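PDB 6W3P: methyl-accepting chemotaxis protein, which probably senses amino-acid-like chemicals outside the cell through a double Cache (dCache) ligand-binding domain and passes the signal on for chemotaxis. Local coordinates for residues 68-73 / 91-96; 77-82 / 136-141; 84-89 / 109-114; 141-146 / 159-164. All coordinates share one frame; numbering follows the deposited sequence. Where two conformers were deposited one is given.

Contact 1. Residues 68-73 / 91-96. With SKJ (beta-methylnorleucine), chain C; SO4 (sulfate ion), chain D.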
# COMPACT_ATOMS: atom_id res chain seq x y z
N ILE A 68 6.40 8.32 -22.33
CA ILE A 68 6.29 8.83 -20.99
C ILE A 68 6.00 7.72 -19.99
O ILE A 68 6.67 7.63 -18.95
CB ILE A 68 5.24 9.96 -20.87
CG1 ILE A 68 5.42 10.97 -22.01
CG2 ILE A 68 5.34 10.60 -19.50
CD1 ILE A 68 4.42 12.10 -21.90
N LEU A 69 5.05 6.85 -20.32
CA LEU A 69 4.74 5.70 -19.49
C LEU A 69 6.00 4.86 -19.23
O LEU A 69 6.23 4.40 -18.10
CB LEU A 69 3.62 4.82 -20.05
CG LEU A 69 2.28 5.50 -20.36
CD1 LEU A 69 1.31 4.45 -20.88
CD2 LEU A 69 1.71 6.25 -19.17
N LYS A 70 6.72 4.59 -20.29
CA LYS A 70 7.90 3.76 -20.23
C LYS A 70 8.98 4.37 -19.35
O LYS A 70 9.55 3.67 -18.54
CB LYS A 70 8.44 3.47 -21.61
CG LYS A 70 9.68 2.59 -21.68
CD LYS A 70 10.20 2.49 -23.11
CE LYS A 70 10.83 3.78 -23.62
NZ LYS A 70 11.61 3.43 -24.85
N TYR A 71 9.35 5.62 -19.61
CA TYR A 71 10.37 6.27 -18.82
C TYR A 71 9.98 6.27 -17.35
O TYR A 71 10.82 6.02 -16.46
CB TYR A 71 10.61 7.67 -19.31
CG TYR A 71 11.17 7.74 -20.68
CD1 TYR A 71 12.11 6.84 -21.14
CD2 TYR A 71 10.74 8.75 -21.56
CE1 TYR A 71 12.58 6.91 -22.45
CE2 TYR A 71 11.19 8.81 -22.85
CZ TYR A 71 12.07 7.87 -23.32
OH TYR A 71 12.58 8.01 -24.60
N TYR A 72 8.73 6.65 -17.08
CA TYR A 72 8.28 6.62 -15.70
C TYR A 72 8.36 5.25 -15.07
O TYR A 72 8.84 5.08 -13.95
CB TYR A 72 6.88 7.21 -15.54
CG TYR A 72 6.89 8.74 -15.32
CD1 TYR A 72 7.14 9.66 -16.34
CD2 TYR A 72 6.52 9.27 -14.09
CE1 TYR A 72 7.02 11.04 -16.12
CE2 TYR A 72 6.42 10.64 -13.86
CZ TYR A 72 6.67 11.52 -14.88
OH TYR A 72 6.49 12.87 -14.59
N ARG A 73 7.86 4.24 -15.80
CA ARG A 73 7.95 2.88 -15.32
C ARG A 73 9.38 2.50 -14.92
O ARG A 73 9.62 1.98 -13.82
CB ARG A 73 7.43 1.88 -16.34
CG ARG A 73 7.56 0.43 -15.84
CD ARG A 73 6.86 -0.58 -16.72
NE ARG A 73 7.37 -0.58 -18.09
CZ ARG A 73 8.44 -1.23 -18.53
NH1 ARG A 73 9.27 -1.82 -17.70
NH2 ARG A 73 8.75 -1.18 -19.80
N LEU A 91 -3.45 1.64 -23.01
CA LEU A 91 -2.06 1.76 -23.44
C LEU A 91 -1.20 1.26 -22.28
O LEU A 91 -1.23 1.84 -21.20
CB LEU A 91 -1.70 3.18 -23.82
CG LEU A 91 -0.25 3.37 -24.30
CD1 LEU A 91 0.07 2.68 -25.64
CD2 LEU A 91 0.09 4.82 -24.42
N LEU A 92 -0.49 0.16 -22.53
CA LEU A 92 0.20 -0.58 -21.45
C LEU A 92 1.70 -0.61 -21.63
O LEU A 92 2.22 -1.12 -22.62
CB LEU A 92 -0.33 -2.01 -21.39
CG LEU A 92 0.34 -2.96 -20.39
CD1 LEU A 92 0.21 -2.51 -18.96
CD2 LEU A 92 -0.21 -4.36 -20.58
N SER A 93 2.42 -0.10 -20.62
CA SER A 93 3.86 -0.30 -20.50
C SER A 93 4.12 -1.30 -19.39
O SER A 93 3.75 -1.10 -18.25
CB SER A 93 4.53 1.02 -20.12
OG SER A 93 5.95 0.89 -20.12
N GLN A 94 4.70 -2.43 -19.75
CA GLN A 94 4.87 -3.48 -18.78
C GLN A 94 6.29 -3.90 -18.71
O GLN A 94 6.98 -3.95 -19.72
CB GLN A 94 3.99 -4.66 -19.16
CG GLN A 94 4.11 -5.84 -18.28
CD GLN A 94 3.05 -6.81 -18.64
OE1 GLN A 94 1.92 -6.68 -18.20
NE2 GLN A 94 3.33 -7.59 -19.67
N LYS A 95 6.65 -4.33 -17.51
CA LYS A 95 7.97 -4.92 -17.22
C LYS A 95 8.13 -6.22 -17.98
O LYS A 95 7.19 -7.00 -18.08
CB LYS A 95 8.17 -5.11 -15.72
CG LYS A 95 9.62 -5.34 -15.29
CD LYS A 95 9.76 -5.24 -13.79
CE LYS A 95 11.17 -5.59 -13.30
NZ LYS A 95 12.27 -4.83 -13.97
N SER A 96 9.25 -6.33 -18.69
CA SER A 96 9.52 -7.45 -19.63
C SER A 96 8.40 -7.78 -20.64
O SER A 96 7.60 -6.92 -21.04
CB SER A 96 9.92 -8.70 -18.85
N SKJ C . -3.23 -4.48 -12.91
CA SKJ C . -4.23 -3.97 -13.86
C SKJ C . -5.37 -4.98 -13.82
O SKJ C . -5.19 -6.14 -13.40
CB SKJ C . -3.65 -3.72 -15.27
CG1 SKJ C . -4.55 -2.88 -16.20
CG2 SKJ C . -3.24 -5.03 -15.92
OXT SKJ C . -6.49 -4.61 -14.26
CAA SKJ C . -1.84 -6.15 -17.68
CAB SKJ C . -2.26 -4.79 -17.08
S SO4 D . 11.81 -3.48 -19.91
O1 SO4 D . 11.43 -3.57 -18.47
O2 SO4 D . 11.21 -4.58 -20.73
O3 SO4 D . 11.26 -2.21 -20.40
O4 SO4 D . 13.29 -3.52 -20.08
O HOH W 1 7.05 -0.42 -22.37

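Contact 2. Residues 77-82 / 136-141. With SKJ (beta-methylnorleucine), chain C.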
# COMPACT_ATOMS: atom_id res chain seq x y z
N ASN A 77 10.98 1.39 -11.40
CA ASN A 77 10.84 -0.07 -11.56
C ASN A 77 9.43 -0.53 -11.16
O ASN A 77 9.25 -1.54 -10.50
CB ASN A 77 11.90 -0.81 -10.75
CG ASN A 77 11.96 -2.26 -11.11
OD1 ASN A 77 11.77 -2.63 -12.28
ND2 ASN A 77 12.30 -3.09 -10.12
N ALA A 78 8.41 0.16 -11.67
CA ALA A 78 7.02 -0.31 -11.53
C ALA A 78 6.81 -1.55 -12.40
O ALA A 78 7.52 -1.79 -13.38
CB ALA A 78 6.04 0.78 -11.90
N LEU A 79 5.79 -2.34 -12.07
CA LEU A 79 5.46 -3.52 -12.86
C LEU A 79 4.72 -3.13 -14.14
O LEU A 79 5.08 -3.56 -15.24
CB LEU A 79 4.58 -4.47 -12.06
CG LEU A 79 5.34 -5.28 -11.03
CD1 LEU A 79 4.38 -6.07 -10.15
CD2 LEU A 79 6.37 -6.19 -11.71
N ASN A 80 3.69 -2.29 -13.98
CA ASN A 80 2.87 -1.86 -15.12
C ASN A 80 2.60 -0.39 -14.92
O ASN A 80 2.27 0.02 -13.80
CB ASN A 80 1.50 -2.57 -15.17
CG ASN A 80 1.58 -4.06 -15.35
OD1 ASN A 80 2.09 -4.56 -16.36
ND2 ASN A 80 0.94 -4.77 -14.42
N VAL A 81 2.53 0.33 -16.01
CA VAL A 81 2.10 1.75 -16.01
C VAL A 81 1.26 1.90 -17.28
O VAL A 81 1.70 1.49 -18.38
CB VAL A 81 3.30 2.71 -16.03
CG1 VAL A 81 2.86 4.14 -16.12
CG2 VAL A 81 4.17 2.54 -14.80
N TYR A 82 0.06 2.45 -17.13
CA TYR A 82 -0.91 2.35 -18.21
C TYR A 82 -1.91 3.48 -18.22
O TYR A 82 -2.12 4.14 -17.21
CB TYR A 82 -1.63 0.98 -18.21
CG TYR A 82 -2.09 0.55 -16.87
CD1 TYR A 82 -1.24 -0.17 -16.02
CD2 TYR A 82 -3.39 0.84 -16.41
CE1 TYR A 82 -1.67 -0.57 -14.75
CE2 TYR A 82 -3.82 0.44 -15.16
CZ TYR A 82 -2.96 -0.26 -14.33
OH TYR A 82 -3.42 -0.67 -13.12
N LEU A 136 0.47 -10.30 -15.19
CA LEU A 136 1.79 -10.67 -14.67
C LEU A 136 1.71 -11.71 -13.56
O LEU A 136 2.74 -12.26 -13.18
CB LEU A 136 2.56 -9.46 -14.15
CG LEU A 136 2.99 -8.49 -15.25
CD1 LEU A 136 3.53 -7.22 -14.64
CD2 LEU A 136 4.06 -9.08 -16.15
N LYS A 137 0.52 -11.93 -13.02
CA LYS A 137 0.33 -12.90 -11.94
C LYS A 137 1.34 -12.62 -10.85
O LYS A 137 2.06 -13.50 -10.41
CB LYS A 137 0.44 -14.33 -12.47
CG LYS A 137 -0.62 -14.68 -13.52
CD LYS A 137 -2.04 -14.26 -13.11
CE LYS A 137 -3.07 -14.49 -14.22
NZ LYS A 137 -3.13 -15.91 -14.67
N GLN A 138 1.42 -11.34 -10.48
CA GLN A 138 1.97 -10.95 -9.19
C GLN A 138 0.95 -10.11 -8.41
O GLN A 138 0.15 -9.37 -9.00
CB GLN A 138 3.25 -10.13 -9.36
CG GLN A 138 4.34 -10.81 -10.16
CD GLN A 138 5.60 -9.95 -10.25
OE1 GLN A 138 5.95 -9.23 -9.31
NE2 GLN A 138 6.30 -10.05 -11.38
N TYR A 139 1.04 -10.15 -7.09
CA TYR A 139 0.23 -9.25 -6.29
C TYR A 139 0.72 -7.83 -6.36
O TYR A 139 1.94 -7.56 -6.28
CB TYR A 139 0.19 -9.67 -4.84
CG TYR A 139 -0.78 -10.84 -4.65
CD1 TYR A 139 -2.13 -10.60 -4.38
CD2 TYR A 139 -0.34 -12.16 -4.64
CE1 TYR A 139 -3.04 -11.62 -4.29
CE2 TYR A 139 -1.25 -13.20 -4.51
CZ TYR A 139 -2.60 -12.91 -4.38
OH TYR A 139 -3.50 -13.92 -4.24
N VAL A 140 -0.23 -6.92 -6.63
CA VAL A 140 0.10 -5.51 -6.81
C VAL A 140 -0.80 -4.62 -6.00
O VAL A 140 -1.92 -4.98 -5.68
CB VAL A 140 0.03 -5.09 -8.29
CG1 VAL A 140 1.04 -5.86 -9.13
CG2 VAL A 140 -1.38 -5.20 -8.86
N ILE A 141 -0.32 -3.41 -5.74
CA ILE A 141 -1.13 -2.29 -5.30
C ILE A 141 -1.15 -1.31 -6.46
O ILE A 141 -0.09 -1.03 -7.05
CB ILE A 141 -0.55 -1.61 -4.03
CG1 ILE A 141 -0.52 -2.61 -2.87
CG2 ILE A 141 -1.30 -0.33 -3.69
CD1 ILE A 141 0.41 -2.21 -1.74
N SKJ C . -3.23 -4.48 -12.91
CA SKJ C . -4.23 -3.97 -13.86
C SKJ C . -5.37 -4.98 -13.82
O SKJ C . -5.19 -6.14 -13.40
CB SKJ C . -3.65 -3.72 -15.27
CG1 SKJ C . -4.55 -2.88 -16.20
CG2 SKJ C . -3.24 -5.03 -15.92
OXT SKJ C . -6.49 -4.61 -14.26
CAA SKJ C . -1.84 -6.15 -17.68
CAB SKJ C . -2.26 -4.79 -17.08

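Contact 3. Residues 84-89 / 109-114. With SKJ (beta-methylnorleucine), chain C.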
# COMPACT_ATOMS: atom_id res chain seq x y z
N GLY A 84 -5.94 3.90 -19.40
CA GLY A 84 -7.17 3.29 -19.89
C GLY A 84 -8.11 4.32 -20.48
O GLY A 84 -8.31 5.38 -19.88
N LEU A 85 -8.71 3.99 -21.62
CA LEU A 85 -9.58 4.91 -22.37
C LEU A 85 -11.04 4.49 -22.29
O LEU A 85 -11.34 3.30 -22.09
CB LEU A 85 -9.15 5.03 -23.84
CG LEU A 85 -7.65 5.25 -24.05
CD1 LEU A 85 -7.36 5.27 -25.55
CD2 LEU A 85 -7.21 6.57 -23.42
N ASN A 86 -11.92 5.44 -22.57
CA ASN A 86 -13.37 5.17 -22.48
C ASN A 86 -13.87 4.18 -23.51
O ASN A 86 -14.97 3.65 -23.36
CB ASN A 86 -14.15 6.48 -22.56
CG ASN A 86 -15.65 6.29 -22.43
OD1 ASN A 86 -16.13 5.79 -21.41
ND2 ASN A 86 -16.42 6.82 -23.43
N ASN A 87 -13.07 3.90 -24.54
CA ASN A 87 -13.44 2.85 -25.49
C ASN A 87 -13.05 1.45 -25.04
O ASN A 87 -13.19 0.47 -25.78
CB ASN A 87 -12.89 3.15 -26.88
CG ASN A 87 -11.38 3.12 -26.94
OD1 ASN A 87 -10.70 2.84 -25.96
ND2 ASN A 87 -10.85 3.54 -28.08
N GLY A 88 -12.47 1.36 -23.84
CA GLY A 88 -12.07 0.10 -23.26
C GLY A 88 -10.65 -0.33 -23.52
O GLY A 88 -10.16 -1.28 -22.91
N LYS A 89 -9.94 0.38 -24.37
CA LYS A 89 -8.54 0.04 -24.66
C LYS A 89 -7.63 0.63 -23.59
O LYS A 89 -7.96 1.65 -22.98
CB LYS A 89 -8.16 0.58 -26.01
CG LYS A 89 -9.01 -0.04 -27.13
CD LYS A 89 -8.23 0.03 -28.42
CE LYS A 89 -9.08 -0.32 -29.62
NZ LYS A 89 -8.64 0.46 -30.79
N ASP A 109 -10.77 -5.63 -19.94
CA ASP A 109 -12.04 -5.49 -19.26
C ASP A 109 -11.99 -4.37 -18.24
O ASP A 109 -12.50 -4.51 -17.13
CB ASP A 109 -12.43 -6.81 -18.59
CG ASP A 109 -12.56 -7.95 -19.58
OD1 ASP A 109 -13.18 -7.76 -20.66
OD2 ASP A 109 -12.07 -9.07 -19.27
N ILE A 110 -11.57 -3.20 -18.69
CA ILE A 110 -11.21 -2.16 -17.73
C ILE A 110 -12.41 -1.57 -17.02
O ILE A 110 -12.31 -1.20 -15.86
CB ILE A 110 -10.28 -1.08 -18.28
CG1 ILE A 110 -10.95 -0.20 -19.32
CG2 ILE A 110 -9.04 -1.73 -18.82
CD1 ILE A 110 -10.05 0.87 -19.91
N LYS A 111 -13.56 -1.53 -17.68
CA LYS A 111 -14.71 -0.94 -17.02
C LYS A 111 -15.30 -1.79 -15.89
O LYS A 111 -16.20 -1.34 -15.19
CB LYS A 111 -15.75 -0.50 -18.04
CG LYS A 111 -15.25 0.66 -18.87
CD LYS A 111 -16.29 1.17 -19.84
CE LYS A 111 -15.81 2.45 -20.51
NZ LYS A 111 -16.79 2.96 -21.49
N THR A 112 -14.77 -3.00 -15.74
CA THR A 112 -15.15 -3.87 -14.64
C THR A 112 -14.15 -3.80 -13.50
O THR A 112 -14.36 -4.47 -12.47
CB THR A 112 -15.22 -5.35 -15.07
OG1 THR A 112 -13.90 -5.84 -15.33
CG2 THR A 112 -16.08 -5.54 -16.32
N LYS A 113 -13.07 -3.04 -13.68
CA LYS A 113 -12.00 -2.99 -12.69
C LYS A 113 -12.19 -1.82 -11.73
O LYS A 113 -12.50 -0.68 -12.12
CB LYS A 113 -10.64 -2.86 -13.40
CG LYS A 113 -10.34 -3.93 -14.43
CD LYS A 113 -9.96 -5.22 -13.77
CE LYS A 113 -9.81 -6.35 -14.75
NZ LYS A 113 -8.52 -6.25 -15.46
N ASP A 114 -11.94 -2.06 -10.46
CA ASP A 114 -12.08 -0.99 -9.47
C ASP A 114 -11.12 0.17 -9.74
O ASP A 114 -11.45 1.35 -9.53
CB ASP A 114 -11.85 -1.53 -8.06
CG ASP A 114 -13.09 -2.21 -7.47
OD1 ASP A 114 -14.15 -2.33 -8.14
OD2 ASP A 114 -13.03 -2.51 -6.27
N SKJ C . -3.23 -4.48 -12.91
CA SKJ C . -4.23 -3.97 -13.86
C SKJ C . -5.37 -4.98 -13.82
O SKJ C . -5.19 -6.14 -13.40
CB SKJ C . -3.65 -3.72 -15.27
CG1 SKJ C . -4.55 -2.88 -16.20
CG2 SKJ C . -3.24 -5.03 -15.92
OXT SKJ C . -6.49 -4.61 -14.26
CAA SKJ C . -1.84 -6.15 -17.68
CAB SKJ C . -2.26 -4.79 -17.08
O HOH W 2 -11.62 -3.08 -21.63

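Contact 4. Residues 141-146 / 159-164. With SKJ (beta-methylnorleucine), chain C.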
# COMPACT_ATOMS: atom_id res chain seq x y z
N ILE A 141 -0.32 -3.41 -5.74
CA ILE A 141 -1.13 -2.29 -5.30
C ILE A 141 -1.15 -1.31 -6.46
O ILE A 141 -0.09 -1.03 -7.05
CB ILE A 141 -0.55 -1.61 -4.03
CG1 ILE A 141 -0.52 -2.61 -2.87
CG2 ILE A 141 -1.30 -0.33 -3.69
CD1 ILE A 141 0.41 -2.21 -1.74
N THR A 142 -2.37 -0.91 -6.83
CA THR A 142 -2.54 0.00 -7.97
C THR A 142 -2.92 1.39 -7.45
O THR A 142 -3.76 1.54 -6.59
CB THR A 142 -3.61 -0.53 -8.93
OG1 THR A 142 -3.16 -1.76 -9.46
CG2 THR A 142 -3.94 0.47 -10.04
N TYR A 143 -2.26 2.38 -8.03
CA TYR A 143 -2.56 3.80 -7.84
C TYR A 143 -3.17 4.26 -9.16
O TYR A 143 -2.50 4.14 -10.21
CB TYR A 143 -1.26 4.56 -7.55
CG TYR A 143 -0.50 4.05 -6.34
CD1 TYR A 143 0.26 2.90 -6.43
CD2 TYR A 143 -0.72 4.58 -5.08
CE1 TYR A 143 0.89 2.37 -5.32
CE2 TYR A 143 -0.16 4.00 -3.93
CZ TYR A 143 0.66 2.90 -4.08
OH TYR A 143 1.30 2.33 -2.98
N SER A 144 -4.38 4.78 -9.12
CA SER A 144 -5.01 5.23 -10.34
C SER A 144 -5.48 6.65 -10.23
O SER A 144 -5.76 7.16 -9.12
CB SER A 144 -6.13 4.28 -10.78
OG SER A 144 -7.14 4.24 -9.82
N LYS A 145 -5.60 7.32 -11.38
CA LYS A 145 -5.96 8.73 -11.38
C LYS A 145 -6.59 9.07 -12.73
O LYS A 145 -6.00 8.86 -13.77
CB LYS A 145 -4.73 9.60 -11.16
CG LYS A 145 -4.96 11.10 -11.04
CD LYS A 145 -5.79 11.41 -9.83
CE LYS A 145 -5.67 12.84 -9.37
NZ LYS A 145 -6.23 13.84 -10.31
N ALA A 146 -7.79 9.64 -12.68
CA ALA A 146 -8.43 10.14 -13.89
C ALA A 146 -7.75 11.41 -14.33
O ALA A 146 -7.58 12.36 -13.54
CB ALA A 146 -9.91 10.37 -13.65
N VAL A 159 -0.86 2.76 -12.11
CA VAL A 159 0.51 2.40 -11.79
C VAL A 159 0.47 1.23 -10.81
O VAL A 159 -0.17 1.33 -9.75
CB VAL A 159 1.26 3.58 -11.13
CG1 VAL A 159 2.62 3.14 -10.65
CG2 VAL A 159 1.32 4.79 -12.04
N ASP A 160 1.06 0.10 -11.21
CA ASP A 160 1.04 -1.10 -10.38
C ASP A 160 2.42 -1.31 -9.74
O ASP A 160 3.44 -1.42 -10.44
CB ASP A 160 0.76 -2.34 -11.22
CG ASP A 160 -0.61 -2.39 -11.85
OD1 ASP A 160 -1.47 -1.57 -11.48
OD2 ASP A 160 -0.79 -3.28 -12.73
N ILE A 161 2.44 -1.36 -8.43
CA ILE A 161 3.66 -1.58 -7.66
C ILE A 161 3.48 -2.93 -6.93
O ILE A 161 2.43 -3.18 -6.33
CB ILE A 161 3.87 -0.47 -6.61
CG1 ILE A 161 3.86 0.94 -7.25
CG2 ILE A 161 5.14 -0.72 -5.78
CD1 ILE A 161 4.92 1.14 -8.30
N PRO A 162 4.50 -3.82 -6.97
CA PRO A 162 4.37 -5.11 -6.28
C PRO A 162 4.09 -4.91 -4.80
O PRO A 162 4.77 -4.12 -4.14
CB PRO A 162 5.73 -5.76 -6.48
CG PRO A 162 6.33 -5.11 -7.65
CD PRO A 162 5.78 -3.71 -7.68
N SER A 163 3.06 -5.55 -4.28
CA SER A 163 2.81 -5.48 -2.84
C SER A 163 3.95 -6.05 -2.02
O SER A 163 4.20 -5.54 -0.92
CB SER A 163 1.52 -6.16 -2.46
OG SER A 163 1.60 -7.46 -2.90
N GLU A 164 4.76 -6.91 -2.63
CA GLU A 164 5.97 -7.39 -1.96
C GLU A 164 6.93 -6.27 -1.58
O GLU A 164 7.68 -6.39 -0.62
CB GLU A 164 6.70 -8.43 -2.82
CG GLU A 164 7.99 -9.00 -2.28
CD GLU A 164 8.61 -10.04 -3.22
OE1 GLU A 164 8.03 -10.30 -4.30
OE2 GLU A 164 9.65 -10.64 -2.85
N SKJ C . -3.23 -4.48 -12.91
CA SKJ C . -4.23 -3.97 -13.86
C SKJ C . -5.37 -4.98 -13.82
O SKJ C . -5.19 -6.14 -13.40
CB SKJ C . -3.65 -3.72 -15.27
CG1 SKJ C . -4.55 -2.88 -16.20
CG2 SKJ C . -3.24 -5.03 -15.92
OXT SKJ C . -6.49 -4.61 -14.26
CAA SKJ C . -1.84 -6.15 -17.68
CAB SKJ C . -2.26 -4.79 -17.08

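Contact 1. Residues 68-73 / 91-96
Arg73 lays its guanidinium over the peptide that joins Gln94 to Lys95, with Gln94 O 3.2 Å above the plane and over the centre of the group. This is helix-on-sheet packing in a PDC-type sensor domain of the Cache clan: helix 58-76 covers strand 90-94 of the six-stranded antiparallel sheet, and the two short axes run nearly the same way, 28° apart and 8.1 Å at closest approach. The chain of Arg73 starts with CG anti to the backbone N (chi1 179°) and bends at chi3 (60°), a turn that brings the flat end across the strand instead of letting it run past.

While one face takes the peptide, the edge is used for bonds. Arg73 NE gives an almost straight hydrogen bond to Ser93 OG, and a water accepts from Arg73 NH2 while also bonding Ser93 OG. A sulfate ion, probably from the crystallisation liquor, is gripped by both terminal nitrogens, by nearly straight bonds from NH1 to O1 and from NH2 to O3; His74 also binds it. Lying over the peptide and bonded through NE, the guanidinium is fixed in rotation as well as in place, and in the crystal the anion probably offsets its positive charge.

Farther back along the helix the contact turns apolar. Leu69 rests its CB 3.9 Å from Ser93 CB, and its side chain crosses that of Leu91 at an angle. Ile47 of the long helix 4-49 also packs on Leu69. At the tip, Leu69 CD1 lies 3.8 Å from Leu91 CD2 and 3.7 Å from Leu91 O.

Contact 2. Residues 77-82 / 136-141
Leu79 supplies most of the apolar packing against the 136-141 segment. Its CB lies 3.9 Å from Leu136 CD1, and its CD1 presses on Val140 CG1 at 3.5 Å, tighter than usual van der Waals contact. With CG anti to the carbonyl carbon (chi1 -77°), the branched end of Leu79 reaches between Val140 and the amide of Gln138, crossing both obliquely.

Mixed contacts come next. Gln138 OE1 sits 3.6 Å from Leu79 CD1, a polar atom against a methyl group. Asn80 and Leu136 approach from opposite directions, and Leu136 CD1 meets the amide at both OD1 (3.5 Å) and ND2 (3.6 Å).

The ligand, beta-methylnorleucine, adds a third kind. Its branch methyl CG1 lies 3.5 Å above one face of the Tyr82 ring, offset toward the rim, while Trp115 meets the same ring edge-to-face.

Across the two segments, then, methyl groups meet either other methyls or the amides of Asn80 and Gln138. Asn80 ND2 donates to Asp160 and to Asp133, whose carboxylates also bind the ligand. The chemistry thus implies a second-shell role, in which Leu136 packs against an amide that helps position the acids receiving the ligand's amino group.

Contact 3. Residues 84-89 / 109-114
Lys111 and Ile110, neighbours on one 3-10 turn, reach the 84-89 loop by different means. The chain of Lys111 is extended beyond CG and lies at an angle to the Asn86 side chain, delivering its ammonium to two oxygens of that one residue. Toward the backbone, Lys111 NZ approaches Asn86 O at 2.7 Å in the carbonyl plane, on a lone pair. The second bond comes from a different direction: Asn86 OD1, 2.9 Å from Lys111 NZ, is met from above its amide plane, 61° out of it. Asn86 can offer both oxygens because its CG stands anti to the backbone N (chi1 -178°), which swings the amide round to the lysine.

Ile110 points CD1 first at the loop. Its CG1 sits between the backbone N and the carbonyl carbon (chi1 69°), and Ile110 CD1 settles against the loop's backbone, 3.5 Å from Leu85 O and 3.8 Å from Gly84 CA. Gly88 O lies near the same methyl, so across this contact the isoleucine meets main-chain atoms. Tyr116 and Trp115 of helix 114-119 also pack on Ile110. A water then joins the backbones, donating to Gly88 O at 2.6 Å and accepting from Ile110 N at 2.9 Å.

The loop has its own bracing: Leu85 to Gly88 form a type I beta turn, and Asn87 OD1 accepts from Lys89 N in an Asx turn. On the other segment, Lys113 NZ bonds the ligand oxygen OXT at 2.9 Å. A hairpin turn is thus docked to a pocket-lining loop whose lysine receives the ligand carboxylate, as in amino-acid-binding Cache domains.

Contact 4. Residues 141-146 / 159-164
Asp160 stands beside Thr142 on neighbouring strands of an antiparallel beta hairpin, 139-149 and 152-162, in the central sheet of the Cache domain. From CB, with CG anti to the carbonyl carbon (chi1 -66°), the side chain leads toward the ligand side of the sheet, alongside the threonine and pointing the same way. CG then divides the work between two oxygens. OD1 accepts from Thr142 OG1 at 2.6 Å, met from above the carboxylate plane, and also from Tyr82. The other oxygen, OD2, is turned to the ligand. Such a crowd of donors would probably steady the carboxylate in its ionised form.

The backbone holds the pair in register. Thr142 and Asp160 form a non-hydrogen-bonded pair, flanked by the hydrogen-bonded pairs Ile141 with Ile161 and Tyr143 with Val159. Within this register Thr142 CA makes a CA-H...O contact with Val159 O at 3.2 Å.

On the opposite face, Tyr143 turns its ring edge to Val159 O and brings CE1 to 3.8 Å from Ile161 CG1, under helix 4-49. Across the sheet from this apolar layer, Asp160 OD2 accepts from the ligand N at 2.7 Å.

How the contacts relate
From the N terminus, helix 58-76 leads into strand 80-84, and contact 1 closes the first loop when the chain returns along strand 90-94. Contact 2 opens at 77-82, inside that loop, and closes only at 136-141, so the two cross. Contact 3 also alternates with contact 1, yet it is nested wholly inside the long loop closed by contact 2. Contact 4 follows in series, starting at Ile141, which it shares with contact 2. Contact 1 lays helix 58-76 on the sheet, contact 2 spans from strand 80-84 to 139-149 past the intervening strand 152-162, contact 4 pairs adjacent hairpin strands, and contact 3 fastens a hairpin turn to the loop before helix 114-119. All four touch the ligand.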